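PDB 3G9K: capsule biosynthesis protein CapD proenzyme from Bacillus anthracis, which cleaves the poly-gamma-D-glutamate capsule and transfers it by transpeptidation onto the side-chain amino group of meso-diaminopimelic acid in peptidoglycan. Local coordinates for residues F135-D138 and D139-M143; D146-K149 and P150-S154. One frame throughout, in Å; residues are numbered along the deposited sequence.

Interaction 1: residues F135-D138 and D139-M143; sequences FKVD and DSLTM
The Phe-135 ring meets Leu-141 at its edge: CD2 of the leucine lies near the ring plane, 4.1 Å from CZ, and the two side chains run at about a right angle. The other flat group, the Asp-138 carboxylate, is approached from above its plane by the backbone N of Leu-141, which stands 40° out of it and donates to OD1 over 3.0 Å. This is an N-cap: Asp-138 sits just ahead of helix 139-152 and supplies an acceptor to an N-H of the first turn. A chi1 of 59°, with CG between the backbone N and the carbonyl carbon, folds the carboxylate back over that turn. Ser-140 OG lies beside both oxygens, 2.8 Å from Asp-138 OD2, and has a weak hydrogen bond to Asn-170 of the partner chain.

The backbone of the capping residue works as well. Thr-142 N donates to Asp-138 O over 3.3 Å, the first main-chain bond of the helix. Thr-142 OG1 is 3.2 Å from the same oxygen, but its strongest partner is Ile-167 O. Under the cap, Leu-141 CD2 reaches Val-137 CB as well as the phenyl ring, and Val-137 CG2 packs 3.7 Å from Thr-142 OG1. Leu-173, on the strand paired with 135-136, touches Phe-135, Val-137 and Leu-141, extending this apolar patch.

The carboxylate thus serves the helix start, while Leu-141 packs its side chain back onto Phe-135 and Val-137. A negative group at this end would be expected to interact favourably with the helix dipole, which probably helps keep Asp-138 ionised.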
# COMPACT_ATOMS: atom_id res chain seq x y z
N PHE A 135 12.32 -17.65 -7.64
CA PHE A 135 13.09 -16.52 -7.12
C PHE A 135 13.64 -16.89 -5.75
O PHE A 135 13.15 -17.80 -5.10
CB PHE A 135 12.20 -15.28 -6.99
CG PHE A 135 11.22 -15.37 -5.88
CD1 PHE A 135 11.46 -14.74 -4.66
CD2 PHE A 135 10.05 -16.08 -6.04
CE1 PHE A 135 10.56 -14.83 -3.62
CE2 PHE A 135 9.15 -16.18 -5.01
CZ PHE A 135 9.42 -15.57 -3.78
N LYS A 136 14.70 -16.21 -5.32
CA LYS A 136 15.35 -16.53 -4.05
C LYS A 136 14.56 -15.94 -2.92
O LYS A 136 14.32 -14.72 -2.89
CB LYS A 136 16.78 -15.98 -4.02
CG LYS A 136 17.82 -17.01 -4.52
CD LYS A 136 19.28 -16.56 -4.19
CE LYS A 136 19.59 -16.60 -2.67
NZ LYS A 136 20.83 -15.85 -2.24
N VAL A 137 14.13 -16.78 -1.98
CA VAL A 137 13.35 -16.26 -0.87
C VAL A 137 14.28 -15.47 0.05
O VAL A 137 15.48 -15.74 0.11
CB VAL A 137 12.47 -17.34 -0.14
CG1 VAL A 137 12.09 -18.50 -1.07
CG2 VAL A 137 13.11 -17.86 1.10
N ASP A 138 13.73 -14.44 0.69
CA ASP A 138 14.47 -13.61 1.63
C ASP A 138 14.07 -13.91 3.07
O ASP A 138 13.15 -14.69 3.34
CB ASP A 138 14.28 -12.11 1.33
CG ASP A 138 12.83 -11.66 1.37
OD1 ASP A 138 11.92 -12.45 1.65
OD2 ASP A 138 12.59 -10.48 1.08
N ASP A 139 14.77 -13.26 3.99
CA ASP A 139 14.51 -13.42 5.42
C ASP A 139 13.09 -13.03 5.83
O ASP A 139 12.54 -13.63 6.75
CB ASP A 139 15.54 -12.63 6.23
CG ASP A 139 16.96 -13.16 6.04
OD1 ASP A 139 17.26 -14.28 6.54
OD2 ASP A 139 17.78 -12.47 5.39
N SER A 140 12.51 -12.05 5.16
CA SER A 140 11.18 -11.58 5.54
C SER A 140 10.04 -12.55 5.15
O SER A 140 9.05 -12.69 5.86
CB SER A 140 10.93 -10.24 4.90
OG SER A 140 11.17 -10.35 3.50
N LEU A 141 10.16 -13.18 4.00
CA LEU A 141 9.16 -14.18 3.60
C LEU A 141 9.27 -15.42 4.52
O LEU A 141 8.26 -15.94 4.97
CB LEU A 141 9.31 -14.58 2.14
CG LEU A 141 8.35 -15.68 1.64
CD1 LEU A 141 6.91 -15.31 1.89
CD2 LEU A 141 8.58 -16.01 0.18
N THR A 142 10.49 -15.88 4.82
CA THR A 142 10.66 -16.95 5.82
C THR A 142 9.97 -16.62 7.13
O THR A 142 9.14 -17.38 7.61
CB THR A 142 12.15 -17.30 6.07
OG1 THR A 142 12.79 -17.53 4.81
CG2 THR A 142 12.27 -18.55 6.93
N MSE A 143 10.25 -15.50 7.68
CA MSE A 143 9.67 -15.11 8.96
C MSE A 143 8.14 -14.94 8.90
O MSE A 143 7.44 -15.30 9.85
CB MSE A 143 10.34 -13.85 9.50
CG MSE A 143 9.69 -13.29 10.74
SE MSE A 143 8.38 -11.95 10.29
CE MSE A 143 9.57 -10.43 10.55

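Interaction 2: residues D146-K149 and P150-S154; sequences DLAK and PRIYS
With CG anti to the backbone N in both Lys-149 (chi1 -175°) and Tyr-153 (179°), the two side chains run side by side in the same direction at the C-terminal end of an alpha-helix. Lys-149 CG lies 3.6 Å from Tyr-153 CB, and a bend at chi4 leaves NZ 3.7 Å from CD2 of the ring, which it approaches obliquely. Tyr-161 also meets the tyrosine ring and touches the lysine.

Pro-150 has no N-H to give and kinks the helix. Across the kink, Ala-148 O accepts from Ile-152 N at 3.0 Å and, weakly, from Arg-151 N, while Tyr-153 N bonds to Lys-149 O. On the side facing the partner chain, Ile-152 CD1 packs 3.8 Å from Ala-148 CB. Arg-151 carries its guanidinium to Phe-23 O and Gly-25 O of that chain, and Ile-152 CG2 lies above one face of the group, toward its rim, so this helix end takes part in joining the two chains. One water fastens the exit from the helix, donating to Lys-149 O at 2.9 Å and to Tyr-153 O at 2.8 Å.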
# COMPACT_ATOMS: atom_id res chain seq x y z
N ASP A 146 6.81 -18.39 8.94
CA ASP A 146 6.99 -18.90 10.29
C ASP A 146 5.87 -18.44 11.20
O ASP A 146 5.19 -19.26 11.80
CB ASP A 146 8.36 -18.47 10.85
CG ASP A 146 8.56 -18.95 12.26
OD1 ASP A 146 9.07 -20.06 12.42
OD2 ASP A 146 8.13 -18.26 13.20
N LEU A 147 5.64 -17.13 11.27
CA LEU A 147 4.61 -16.57 12.11
C LEU A 147 3.19 -16.94 11.70
O LEU A 147 2.29 -16.96 12.57
CB LEU A 147 4.70 -15.05 12.16
CG LEU A 147 5.99 -14.50 12.78
CD1 LEU A 147 6.00 -12.96 12.77
CD2 LEU A 147 6.19 -15.08 14.19
N ALA A 148 2.98 -17.19 10.40
CA ALA A 148 1.65 -17.54 9.91
C ALA A 148 1.34 -19.03 10.03
O ALA A 148 0.18 -19.43 9.92
CB ALA A 148 1.48 -17.09 8.42
N LYS A 149 2.35 -19.86 10.23
CA LYS A 149 2.17 -21.31 10.14
C LYS A 149 0.99 -21.82 10.98
O LYS A 149 0.23 -22.70 10.51
CB LYS A 149 3.48 -21.99 10.49
CG LYS A 149 3.54 -23.51 10.34
CD LYS A 149 4.90 -24.00 10.77
CE LYS A 149 4.92 -25.55 10.87
NZ LYS A 149 3.72 -26.06 11.63
N PRO A 150 0.85 -21.34 12.23
CA PRO A 150 -0.33 -21.76 13.04
C PRO A 150 -1.71 -21.49 12.43
O PRO A 150 -2.66 -22.29 12.61
CB PRO A 150 -0.16 -20.94 14.33
CG PRO A 150 1.36 -20.86 14.49
CD PRO A 150 1.77 -20.52 13.05
N ARG A 151 -1.84 -20.34 11.78
CA ARG A 151 -3.08 -19.96 11.15
C ARG A 151 -3.29 -20.64 9.76
O ARG A 151 -4.43 -20.94 9.41
CB ARG A 151 -3.14 -18.45 11.01
CG ARG A 151 -4.47 -17.89 10.67
CD ARG A 151 -4.49 -16.38 10.83
NE ARG A 151 -3.33 -15.76 10.17
CZ ARG A 151 -3.28 -15.44 8.88
NH1 ARG A 151 -4.32 -15.63 8.09
NH2 ARG A 151 -2.17 -14.91 8.38
N ILE A 152 -2.23 -20.94 9.00
CA ILE A 152 -2.44 -21.25 7.56
C ILE A 152 -1.94 -22.59 7.08
O ILE A 152 -2.36 -23.05 6.03
CB ILE A 152 -1.80 -20.16 6.64
CG1 ILE A 152 -0.28 -20.26 6.54
CG2 ILE A 152 -2.18 -18.79 7.15
CD1 ILE A 152 0.32 -19.25 5.56
N TYR A 153 -1.06 -23.21 7.85
CA TYR A 153 -0.33 -24.34 7.34
C TYR A 153 -1.27 -25.54 7.20
O TYR A 153 -1.91 -25.95 8.16
CB TYR A 153 0.84 -24.68 8.23
CG TYR A 153 1.62 -25.89 7.74
CD1 TYR A 153 2.07 -25.96 6.45
CD2 TYR A 153 1.85 -26.97 8.57
CE1 TYR A 153 2.78 -27.06 6.00
CE2 TYR A 153 2.55 -28.08 8.13
CZ TYR A 153 3.01 -28.12 6.85
OH TYR A 153 3.72 -29.24 6.41
N SER A 154 -1.36 -26.05 5.99
CA SER A 154 -2.35 -27.05 5.62
C SER A 154 -1.63 -27.96 4.68
O SER A 154 -0.45 -27.70 4.36
CB SER A 154 -3.59 -26.41 4.94
OG SER A 154 -3.30 -25.83 3.66
O HOH W 1 -1.29 -25.11 10.72

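Coming from the N terminus, the chain leaves helix 120-133, pairs briefly through strand 135-136 with 172-173, and turns into helix 139-152 at interaction 1. Interaction 2 follows in series at the other end of that helix, their centres about 15 Å apart. Each closes only a local turn, and they neither nest nor cross. Interaction 1 ties the helix start to the small two-stranded sheet; interaction 2 joins its last turn to the loop that follows, around Leu-157 and Tyr-161. The partner chain comes up to both contacts, so the helix, part of the gamma-glutamyltranspeptidase family region, meets the other chain near both its ends.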